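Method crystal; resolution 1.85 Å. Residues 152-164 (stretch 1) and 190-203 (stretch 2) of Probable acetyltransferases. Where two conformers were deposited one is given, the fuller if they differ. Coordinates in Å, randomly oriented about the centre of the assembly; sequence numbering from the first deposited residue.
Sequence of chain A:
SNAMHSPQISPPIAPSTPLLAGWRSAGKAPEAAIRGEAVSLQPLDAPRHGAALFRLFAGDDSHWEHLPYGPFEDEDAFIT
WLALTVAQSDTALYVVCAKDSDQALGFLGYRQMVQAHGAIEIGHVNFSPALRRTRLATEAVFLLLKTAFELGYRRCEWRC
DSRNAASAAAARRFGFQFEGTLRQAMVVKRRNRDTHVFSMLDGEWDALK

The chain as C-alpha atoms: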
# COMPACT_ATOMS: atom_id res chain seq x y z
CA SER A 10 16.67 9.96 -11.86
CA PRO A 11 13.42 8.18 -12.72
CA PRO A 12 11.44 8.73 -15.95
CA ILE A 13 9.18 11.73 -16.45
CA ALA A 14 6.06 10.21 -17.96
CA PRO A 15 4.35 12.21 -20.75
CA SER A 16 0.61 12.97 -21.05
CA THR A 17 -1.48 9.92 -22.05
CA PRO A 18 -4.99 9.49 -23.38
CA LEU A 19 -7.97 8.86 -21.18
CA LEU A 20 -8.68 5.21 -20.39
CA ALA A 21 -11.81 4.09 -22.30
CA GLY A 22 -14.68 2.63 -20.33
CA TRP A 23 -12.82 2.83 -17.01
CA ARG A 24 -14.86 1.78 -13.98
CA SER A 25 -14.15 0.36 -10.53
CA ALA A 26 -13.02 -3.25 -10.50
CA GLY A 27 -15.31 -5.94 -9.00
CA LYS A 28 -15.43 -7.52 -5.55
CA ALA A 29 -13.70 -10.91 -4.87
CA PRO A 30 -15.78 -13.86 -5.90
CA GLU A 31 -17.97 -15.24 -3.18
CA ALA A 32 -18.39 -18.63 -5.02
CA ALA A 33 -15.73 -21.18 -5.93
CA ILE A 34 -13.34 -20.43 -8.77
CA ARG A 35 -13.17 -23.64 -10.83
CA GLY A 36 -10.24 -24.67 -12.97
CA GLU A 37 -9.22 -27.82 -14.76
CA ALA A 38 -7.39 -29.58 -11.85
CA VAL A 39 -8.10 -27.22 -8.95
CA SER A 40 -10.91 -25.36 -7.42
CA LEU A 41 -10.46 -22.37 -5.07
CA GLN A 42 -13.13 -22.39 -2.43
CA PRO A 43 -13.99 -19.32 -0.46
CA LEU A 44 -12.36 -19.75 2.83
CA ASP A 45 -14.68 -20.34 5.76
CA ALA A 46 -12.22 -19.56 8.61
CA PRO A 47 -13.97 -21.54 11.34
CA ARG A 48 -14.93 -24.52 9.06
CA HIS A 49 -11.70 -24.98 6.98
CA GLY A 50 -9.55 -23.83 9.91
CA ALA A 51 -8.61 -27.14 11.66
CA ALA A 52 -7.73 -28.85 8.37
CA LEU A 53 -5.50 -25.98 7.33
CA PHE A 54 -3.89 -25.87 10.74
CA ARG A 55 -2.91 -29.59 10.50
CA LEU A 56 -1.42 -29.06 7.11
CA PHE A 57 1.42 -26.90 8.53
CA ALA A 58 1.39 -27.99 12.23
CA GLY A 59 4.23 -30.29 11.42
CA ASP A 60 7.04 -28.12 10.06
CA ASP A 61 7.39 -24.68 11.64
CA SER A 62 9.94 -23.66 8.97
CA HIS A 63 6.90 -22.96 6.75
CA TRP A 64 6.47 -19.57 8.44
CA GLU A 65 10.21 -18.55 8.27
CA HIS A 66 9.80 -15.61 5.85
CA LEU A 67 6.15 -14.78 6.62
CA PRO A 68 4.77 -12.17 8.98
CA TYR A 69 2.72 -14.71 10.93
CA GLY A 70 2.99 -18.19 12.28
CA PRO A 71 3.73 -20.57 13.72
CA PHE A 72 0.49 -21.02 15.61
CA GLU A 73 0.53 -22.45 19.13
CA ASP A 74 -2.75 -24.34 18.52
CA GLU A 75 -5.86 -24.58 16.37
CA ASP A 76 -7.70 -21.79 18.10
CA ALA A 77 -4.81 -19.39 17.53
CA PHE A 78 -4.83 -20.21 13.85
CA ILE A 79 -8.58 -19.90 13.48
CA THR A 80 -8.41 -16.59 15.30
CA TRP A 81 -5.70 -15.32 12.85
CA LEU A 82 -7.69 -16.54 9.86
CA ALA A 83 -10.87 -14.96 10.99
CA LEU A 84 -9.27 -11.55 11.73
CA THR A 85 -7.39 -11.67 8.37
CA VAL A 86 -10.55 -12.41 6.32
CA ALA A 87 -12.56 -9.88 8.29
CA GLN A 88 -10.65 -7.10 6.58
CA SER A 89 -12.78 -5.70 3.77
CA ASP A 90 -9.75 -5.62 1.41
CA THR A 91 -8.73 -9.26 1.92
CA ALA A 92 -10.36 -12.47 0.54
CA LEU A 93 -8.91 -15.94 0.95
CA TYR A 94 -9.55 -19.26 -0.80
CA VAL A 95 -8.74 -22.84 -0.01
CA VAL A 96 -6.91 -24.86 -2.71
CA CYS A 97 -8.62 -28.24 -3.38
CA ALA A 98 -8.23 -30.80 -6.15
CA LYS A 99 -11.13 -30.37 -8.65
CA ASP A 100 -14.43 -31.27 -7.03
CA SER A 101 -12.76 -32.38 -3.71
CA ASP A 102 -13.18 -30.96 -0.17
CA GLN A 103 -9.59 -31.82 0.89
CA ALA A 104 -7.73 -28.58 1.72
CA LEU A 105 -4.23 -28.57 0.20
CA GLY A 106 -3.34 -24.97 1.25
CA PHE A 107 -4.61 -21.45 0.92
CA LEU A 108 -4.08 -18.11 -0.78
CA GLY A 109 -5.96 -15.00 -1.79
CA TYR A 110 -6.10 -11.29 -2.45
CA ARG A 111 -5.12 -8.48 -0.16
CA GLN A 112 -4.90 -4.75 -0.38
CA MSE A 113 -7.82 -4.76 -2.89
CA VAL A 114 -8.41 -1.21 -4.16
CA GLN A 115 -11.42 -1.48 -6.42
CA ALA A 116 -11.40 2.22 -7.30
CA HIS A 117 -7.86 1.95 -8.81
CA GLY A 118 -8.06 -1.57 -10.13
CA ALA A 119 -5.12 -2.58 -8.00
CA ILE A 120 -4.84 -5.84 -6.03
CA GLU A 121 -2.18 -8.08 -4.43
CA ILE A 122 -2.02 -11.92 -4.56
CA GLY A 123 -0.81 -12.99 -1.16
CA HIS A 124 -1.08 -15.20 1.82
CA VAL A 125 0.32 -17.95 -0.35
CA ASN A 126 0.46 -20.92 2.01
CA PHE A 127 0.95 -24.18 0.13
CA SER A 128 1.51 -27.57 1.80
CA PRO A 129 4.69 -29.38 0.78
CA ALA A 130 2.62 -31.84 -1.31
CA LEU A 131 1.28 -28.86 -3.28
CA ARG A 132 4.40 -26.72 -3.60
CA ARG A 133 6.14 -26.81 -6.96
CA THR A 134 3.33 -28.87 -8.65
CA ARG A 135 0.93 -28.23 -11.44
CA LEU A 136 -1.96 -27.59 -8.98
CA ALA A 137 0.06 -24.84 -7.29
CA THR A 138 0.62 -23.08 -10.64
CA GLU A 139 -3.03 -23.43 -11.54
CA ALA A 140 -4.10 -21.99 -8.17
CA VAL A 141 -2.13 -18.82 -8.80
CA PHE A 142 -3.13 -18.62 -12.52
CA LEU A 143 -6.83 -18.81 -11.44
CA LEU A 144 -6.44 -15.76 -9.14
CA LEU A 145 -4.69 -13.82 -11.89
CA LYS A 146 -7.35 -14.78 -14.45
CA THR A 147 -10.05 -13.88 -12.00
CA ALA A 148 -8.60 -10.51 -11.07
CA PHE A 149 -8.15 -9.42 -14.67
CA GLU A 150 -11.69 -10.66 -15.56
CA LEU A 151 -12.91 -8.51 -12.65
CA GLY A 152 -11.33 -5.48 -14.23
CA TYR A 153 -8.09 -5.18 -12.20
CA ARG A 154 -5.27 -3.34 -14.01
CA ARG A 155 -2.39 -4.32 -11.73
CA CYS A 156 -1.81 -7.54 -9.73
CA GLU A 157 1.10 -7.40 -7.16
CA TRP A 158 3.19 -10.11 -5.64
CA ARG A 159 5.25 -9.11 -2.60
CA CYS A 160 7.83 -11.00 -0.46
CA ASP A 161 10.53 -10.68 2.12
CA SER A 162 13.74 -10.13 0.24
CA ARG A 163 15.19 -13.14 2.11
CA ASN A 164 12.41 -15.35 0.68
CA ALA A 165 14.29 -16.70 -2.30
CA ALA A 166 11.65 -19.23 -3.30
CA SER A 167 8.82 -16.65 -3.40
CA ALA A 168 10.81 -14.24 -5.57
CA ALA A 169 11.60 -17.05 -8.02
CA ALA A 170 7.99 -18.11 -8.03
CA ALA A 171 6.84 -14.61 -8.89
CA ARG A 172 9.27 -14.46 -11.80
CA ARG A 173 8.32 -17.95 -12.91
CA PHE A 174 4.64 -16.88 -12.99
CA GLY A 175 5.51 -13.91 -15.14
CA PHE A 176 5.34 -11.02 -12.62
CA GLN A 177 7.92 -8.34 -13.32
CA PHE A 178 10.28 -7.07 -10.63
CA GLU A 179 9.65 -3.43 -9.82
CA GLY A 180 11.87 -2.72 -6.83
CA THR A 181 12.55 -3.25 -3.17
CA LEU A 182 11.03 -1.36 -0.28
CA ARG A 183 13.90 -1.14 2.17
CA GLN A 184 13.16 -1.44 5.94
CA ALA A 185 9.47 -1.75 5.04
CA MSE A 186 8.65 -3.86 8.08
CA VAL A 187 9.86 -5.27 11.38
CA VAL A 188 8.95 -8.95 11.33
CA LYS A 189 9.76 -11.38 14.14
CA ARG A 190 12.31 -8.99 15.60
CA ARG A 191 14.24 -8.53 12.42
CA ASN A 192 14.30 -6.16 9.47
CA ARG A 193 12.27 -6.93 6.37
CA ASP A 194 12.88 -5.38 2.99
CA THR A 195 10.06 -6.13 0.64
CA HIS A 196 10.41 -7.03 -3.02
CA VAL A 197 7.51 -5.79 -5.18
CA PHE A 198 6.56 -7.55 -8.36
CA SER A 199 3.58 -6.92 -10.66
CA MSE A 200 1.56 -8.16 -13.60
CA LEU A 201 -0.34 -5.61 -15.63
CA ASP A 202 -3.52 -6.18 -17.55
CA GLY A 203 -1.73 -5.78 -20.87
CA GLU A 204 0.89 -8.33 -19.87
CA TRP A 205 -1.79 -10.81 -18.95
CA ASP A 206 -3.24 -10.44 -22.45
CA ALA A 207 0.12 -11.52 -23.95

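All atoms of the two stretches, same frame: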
# COMPACT_ATOMS: atom_id res chain seq x y z
N GLY A 152 -11.69 -6.82 -13.85
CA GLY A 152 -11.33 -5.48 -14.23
C GLY A 152 -10.16 -4.84 -13.53
O GLY A 152 -9.92 -3.61 -13.66
N TYR A 153 -9.38 -5.67 -12.82
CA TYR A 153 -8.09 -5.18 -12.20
C TYR A 153 -7.09 -4.87 -13.30
O TYR A 153 -7.00 -5.59 -14.35
CB TYR A 153 -7.56 -6.12 -11.06
CG TYR A 153 -8.42 -6.01 -9.84
CD1 TYR A 153 -8.17 -5.02 -8.87
CD2 TYR A 153 -9.56 -6.78 -9.72
CE1 TYR A 153 -9.01 -4.90 -7.75
CE2 TYR A 153 -10.46 -6.64 -8.66
CZ TYR A 153 -10.20 -5.65 -7.71
OH TYR A 153 -11.03 -5.58 -6.69
N ARG A 154 -6.34 -3.80 -13.09
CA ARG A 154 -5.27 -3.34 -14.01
C ARG A 154 -3.86 -3.76 -13.58
O ARG A 154 -2.97 -3.83 -14.40
CB ARG A 154 -5.28 -1.79 -14.07
CG ARG A 154 -6.50 -1.23 -14.68
CD ARG A 154 -6.45 0.27 -14.78
NE ARG A 154 -5.56 0.65 -15.79
CZ ARG A 154 -4.53 1.47 -15.67
NH1 ARG A 154 -4.17 1.97 -14.52
NH2 ARG A 154 -3.79 1.72 -16.76
N ARG A 155 -3.68 -4.06 -12.31
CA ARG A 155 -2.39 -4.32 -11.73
C ARG A 155 -2.58 -5.40 -10.63
O ARG A 155 -3.43 -5.21 -9.74
CB ARG A 155 -1.90 -3.02 -11.07
CG ARG A 155 -0.59 -3.16 -10.27
CD ARG A 155 -0.31 -1.94 -9.39
NE ARG A 155 0.82 -2.14 -8.51
CZ ARG A 155 2.11 -2.31 -8.91
NH1 ARG A 155 2.51 -2.18 -10.17
NH2 ARG A 155 3.02 -2.61 -8.03
N CYS A 156 -1.81 -6.48 -10.67
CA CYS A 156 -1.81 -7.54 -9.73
C CYS A 156 -0.42 -7.62 -9.02
O CYS A 156 0.45 -7.78 -9.83
CB CYS A 156 -2.20 -8.91 -10.30
SG CYS A 156 -3.96 -9.09 -10.66
N GLU A 157 -0.21 -7.37 -7.74
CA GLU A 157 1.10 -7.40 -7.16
C GLU A 157 1.39 -8.76 -6.59
O GLU A 157 0.50 -9.50 -6.28
CB GLU A 157 1.21 -6.40 -6.01
CG GLU A 157 1.36 -5.06 -6.43
CD GLU A 157 1.56 -4.10 -5.29
OE1 GLU A 157 1.76 -2.96 -5.60
OE2 GLU A 157 1.50 -4.48 -4.15
N TRP A 158 2.67 -9.04 -6.44
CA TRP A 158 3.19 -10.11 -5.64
C TRP A 158 4.30 -9.48 -4.83
O TRP A 158 5.14 -8.83 -5.36
CB TRP A 158 3.71 -11.24 -6.51
CG TRP A 158 4.28 -12.45 -5.80
CD1 TRP A 158 5.41 -12.50 -5.05
CD2 TRP A 158 3.76 -13.77 -5.82
NE1 TRP A 158 5.62 -13.77 -4.60
CE2 TRP A 158 4.62 -14.57 -5.06
CE3 TRP A 158 2.66 -14.36 -6.41
CZ2 TRP A 158 4.40 -15.91 -4.88
CZ3 TRP A 158 2.45 -15.68 -6.22
CH2 TRP A 158 3.32 -16.45 -5.47
N ARG A 159 4.24 -9.67 -3.53
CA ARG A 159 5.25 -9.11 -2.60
C ARG A 159 5.88 -10.21 -1.71
O ARG A 159 5.23 -11.19 -1.33
CB ARG A 159 4.65 -8.10 -1.65
CG ARG A 159 4.20 -6.86 -2.28
CD ARG A 159 3.69 -5.80 -1.28
NE ARG A 159 3.30 -4.63 -2.04
CZ ARG A 159 3.44 -3.38 -1.63
NH1 ARG A 159 2.99 -2.39 -2.39
NH2 ARG A 159 3.95 -3.15 -0.45
N CYS A 160 7.16 -10.05 -1.39
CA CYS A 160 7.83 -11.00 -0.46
C CYS A 160 8.98 -10.41 0.27
O CYS A 160 9.51 -9.37 -0.04
CB CYS A 160 8.25 -12.28 -1.19
SG CYS A 160 9.56 -12.08 -2.36
N ASP A 161 9.33 -11.05 1.38
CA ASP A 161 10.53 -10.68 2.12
C ASP A 161 11.68 -10.92 1.20
O ASP A 161 11.74 -11.92 0.50
CB ASP A 161 10.61 -11.49 3.43
CG ASP A 161 11.77 -11.07 4.34
OD1 ASP A 161 12.95 -11.07 3.88
OD2 ASP A 161 11.46 -10.82 5.54
N SER A 162 12.61 -10.00 1.17
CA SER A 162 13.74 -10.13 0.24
C SER A 162 14.58 -11.37 0.54
O SER A 162 15.28 -11.89 -0.35
CB SER A 162 14.63 -8.87 0.28
OG SER A 162 15.31 -8.84 1.54
N ARG A 163 14.46 -11.90 1.76
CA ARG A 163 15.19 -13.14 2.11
C ARG A 163 14.47 -14.40 1.66
O ARG A 163 15.02 -15.50 1.79
CB ARG A 163 15.45 -13.23 3.62
CG ARG A 163 16.39 -12.16 4.06
CD ARG A 163 16.81 -12.33 5.49
NE ARG A 163 15.71 -12.37 6.44
CZ ARG A 163 15.28 -13.49 7.04
NH1 ARG A 163 15.82 -14.69 6.75
NH2 ARG A 163 14.30 -13.42 7.93
N ASN A 164 13.26 -14.24 1.10
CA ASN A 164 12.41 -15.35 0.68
C ASN A 164 12.74 -15.63 -0.79
O ASN A 164 12.06 -15.20 -1.73
CB ASN A 164 10.92 -15.03 0.85
CG ASN A 164 10.04 -16.26 0.73
OD1 ASN A 164 10.44 -17.25 0.15
ND2 ASN A 164 8.83 -16.19 1.29
N ARG A 190 11.15 -9.62 15.02
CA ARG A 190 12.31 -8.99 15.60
C ARG A 190 13.49 -8.92 14.65
O ARG A 190 14.64 -8.90 15.06
CB ARG A 190 12.72 -9.73 16.92
CG ARG A 190 11.59 -9.88 17.89
CD ARG A 190 12.08 -10.72 19.06
NE ARG A 190 13.08 -9.97 19.84
CZ ARG A 190 14.09 -10.51 20.55
NH1 ARG A 190 14.31 -11.84 20.59
NH2 ARG A 190 14.89 -9.70 21.23
N ARG A 191 13.21 -8.88 13.36
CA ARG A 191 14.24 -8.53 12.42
C ARG A 191 13.70 -7.65 11.28
O ARG A 191 12.51 -7.57 11.08
CB ARG A 191 15.04 -9.77 11.94
CG ARG A 191 14.36 -10.79 11.07
CD ARG A 191 15.32 -11.99 10.81
NE ARG A 191 16.50 -11.62 9.98
CZ ARG A 191 17.50 -12.43 9.63
NH1 ARG A 191 17.54 -13.70 10.03
NH2 ARG A 191 18.50 -11.96 8.90
N ASN A 192 14.61 -6.95 10.62
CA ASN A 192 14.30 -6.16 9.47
C ASN A 192 13.69 -7.00 8.34
O ASN A 192 14.07 -8.17 8.12
CB ASN A 192 15.57 -5.51 8.94
CG ASN A 192 15.29 -4.67 7.75
OD1 ASN A 192 14.74 -3.60 7.92
ND2 ASN A 192 15.67 -5.13 6.54
N ARG A 193 12.76 -6.40 7.63
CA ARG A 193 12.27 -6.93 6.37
C ARG A 193 12.32 -5.86 5.31
O ARG A 193 11.82 -4.81 5.52
CB ARG A 193 10.84 -7.40 6.46
CG ARG A 193 10.22 -7.59 5.11
CD ARG A 193 9.07 -8.56 5.09
NE ARG A 193 8.22 -8.34 3.94
CZ ARG A 193 7.17 -9.05 3.60
NH1 ARG A 193 6.53 -8.71 2.53
NH2 ARG A 193 6.75 -10.07 4.29
N ASP A 194 12.97 -6.15 4.21
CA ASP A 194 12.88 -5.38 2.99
C ASP A 194 11.95 -6.17 2.12
O ASP A 194 12.06 -7.41 1.97
CB ASP A 194 14.23 -5.32 2.23
CG ASP A 194 15.38 -4.71 3.04
OD1 ASP A 194 15.22 -3.89 3.94
OD2 ASP A 194 16.49 -5.04 2.72
N THR A 195 11.05 -5.48 1.45
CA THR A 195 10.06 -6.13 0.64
C THR A 195 10.30 -5.98 -0.85
O THR A 195 10.35 -4.92 -1.32
CB THR A 195 8.69 -5.55 0.92
OG1 THR A 195 8.32 -5.86 2.24
CG2 THR A 195 7.68 -6.11 -0.06
N HIS A 196 10.39 -7.08 -1.57
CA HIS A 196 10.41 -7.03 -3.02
C HIS A 196 8.99 -6.87 -3.54
O HIS A 196 8.06 -7.62 -3.07
CB HIS A 196 10.96 -8.34 -3.62
CG HIS A 196 12.43 -8.61 -3.39
ND1 HIS A 196 13.39 -7.63 -3.29
CD2 HIS A 196 13.10 -9.80 -3.35
CE1 HIS A 196 14.59 -8.20 -3.17
NE2 HIS A 196 14.43 -9.52 -3.18
N VAL A 197 8.80 -5.98 -4.52
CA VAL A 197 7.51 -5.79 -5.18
C VAL A 197 7.61 -6.19 -6.63
O VAL A 197 8.53 -5.74 -7.37
CB VAL A 197 6.99 -4.33 -5.07
CG1 VAL A 197 5.61 -4.18 -5.79
CG2 VAL A 197 6.91 -3.89 -3.61
N PHE A 198 6.70 -7.08 -7.03
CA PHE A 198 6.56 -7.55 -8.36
C PHE A 198 5.13 -7.23 -8.84
O PHE A 198 4.25 -7.14 -8.03
CB PHE A 198 6.70 -9.06 -8.43
CG PHE A 198 8.00 -9.60 -7.93
CD1 PHE A 198 9.03 -9.93 -8.83
CD2 PHE A 198 8.19 -9.89 -6.59
CE1 PHE A 198 10.23 -10.47 -8.36
CE2 PHE A 198 9.37 -10.42 -6.14
CZ PHE A 198 10.41 -10.67 -7.02
N SER A 199 4.90 -7.16 -10.15
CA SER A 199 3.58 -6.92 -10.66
C SER A 199 3.33 -7.50 -12.02
O SER A 199 4.27 -7.75 -12.79
CB SER A 199 3.26 -5.42 -10.71
OG SER A 199 3.91 -4.81 -11.81
N MSE A 200 2.05 -7.72 -12.30
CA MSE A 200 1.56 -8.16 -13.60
C MSE A 200 0.40 -7.26 -14.02
O MSE A 200 -0.62 -7.17 -13.33
CB MSE A 200 1.11 -9.62 -13.53
CG MSE A 200 -0.12 -9.92 -14.37
SE MSE A 200 0.07 -11.55 -15.43
CE MSE A 200 1.74 -11.12 -16.34
N LEU A 201 0.57 -6.58 -15.15
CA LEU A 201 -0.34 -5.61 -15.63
C LEU A 201 -1.35 -6.29 -16.52
O LEU A 201 -1.09 -7.37 -17.09
CB LEU A 201 0.39 -4.57 -16.43
CG LEU A 201 1.51 -3.77 -15.77
CD1 LEU A 201 1.87 -2.58 -16.64
CD2 LEU A 201 1.03 -3.26 -14.38
N ASP A 202 -2.49 -5.63 -16.72
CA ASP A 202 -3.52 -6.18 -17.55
C ASP A 202 -3.02 -6.46 -18.97
O ASP A 202 -3.38 -7.45 -19.56
CB ASP A 202 -4.83 -5.36 -17.53
CG ASP A 202 -4.68 -3.87 -17.86
OD1 ASP A 202 -3.58 -3.38 -18.07
OD2 ASP A 202 -5.75 -3.18 -17.89
N GLY A 203 -2.24 -5.56 -19.53
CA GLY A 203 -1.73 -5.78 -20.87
C GLY A 203 -0.73 -6.90 -20.97
O GLY A 203 -0.61 -7.51 -22.04
O HOH W 1 -5.78 -0.49 -18.26
O HOH W 2 4.09 -9.90 1.48
O HOH W 3 14.50 -8.66 4.13
O HOH W 4 13.53 -10.62 7.22
O HOH W 5 16.77 -10.80 -3.27

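An antiparallel strand pair settles its backbone polarity by register, leaving the side chains to settle their own, and strands 155-161 and 191-201 of this probable acetyltransferase illustrate the principle. Cys156, Trp158 and Cys160 each give and take a hydrogen bond, with Met200, Phe198 and His196 respectively; Trp158 N to Phe198 O and Phe198 N to Trp158 O are both 2.9 Å. The ladder runs on at both ends, through Asp202 N to Arg154 O (3.0 Å) and Ser162 N to Asp194 O (2.8 Å).

The residues between these pairs turn their side chains to the other face, where charge is buried and must be compensated. Glu157 does this from between two arginines: its OE1 receives Arg155 NH2 at 2.8 Å and its OE2 receives Arg159 NE at 2.8 Å, both salt bridges. Val197 and Ser199 pack against these guanidinium groups, the CB of Ser199 lying over a face of Arg155, 3.4 Å from its NH1. On the face of Trp158 and Phe198 the contacts are mainly apolar: Trp158 CD1 meets Phe198 CD2 at 4.1 Å, and Cys160 SG approaches the edge of the Phe198 ring.

Where direct partners run out, water serves. One water accepts from Arg154 NE (2.7 Å) and donates to Asp202 OD2 (2.7 Å), joining charges too far apart for a salt bridge. Another accepts from Asp194 N and donates to Asp161 OD1, both at 2.9 Å; that same OD1 takes Arg163 N at 2.7 Å within the turn 161-164. A third accepts from Arg163 NE (2.9 Å) and donates to Asp161 OD2 and Asn192 O (both 2.7 Å). Beside it the guanidinium of Arg163 stacks flat on that of Arg191, despite like charge, while the CB of Ser162 lies over a face of the His196 ring, 3.5 Å from its CE1, a CH-pi contact.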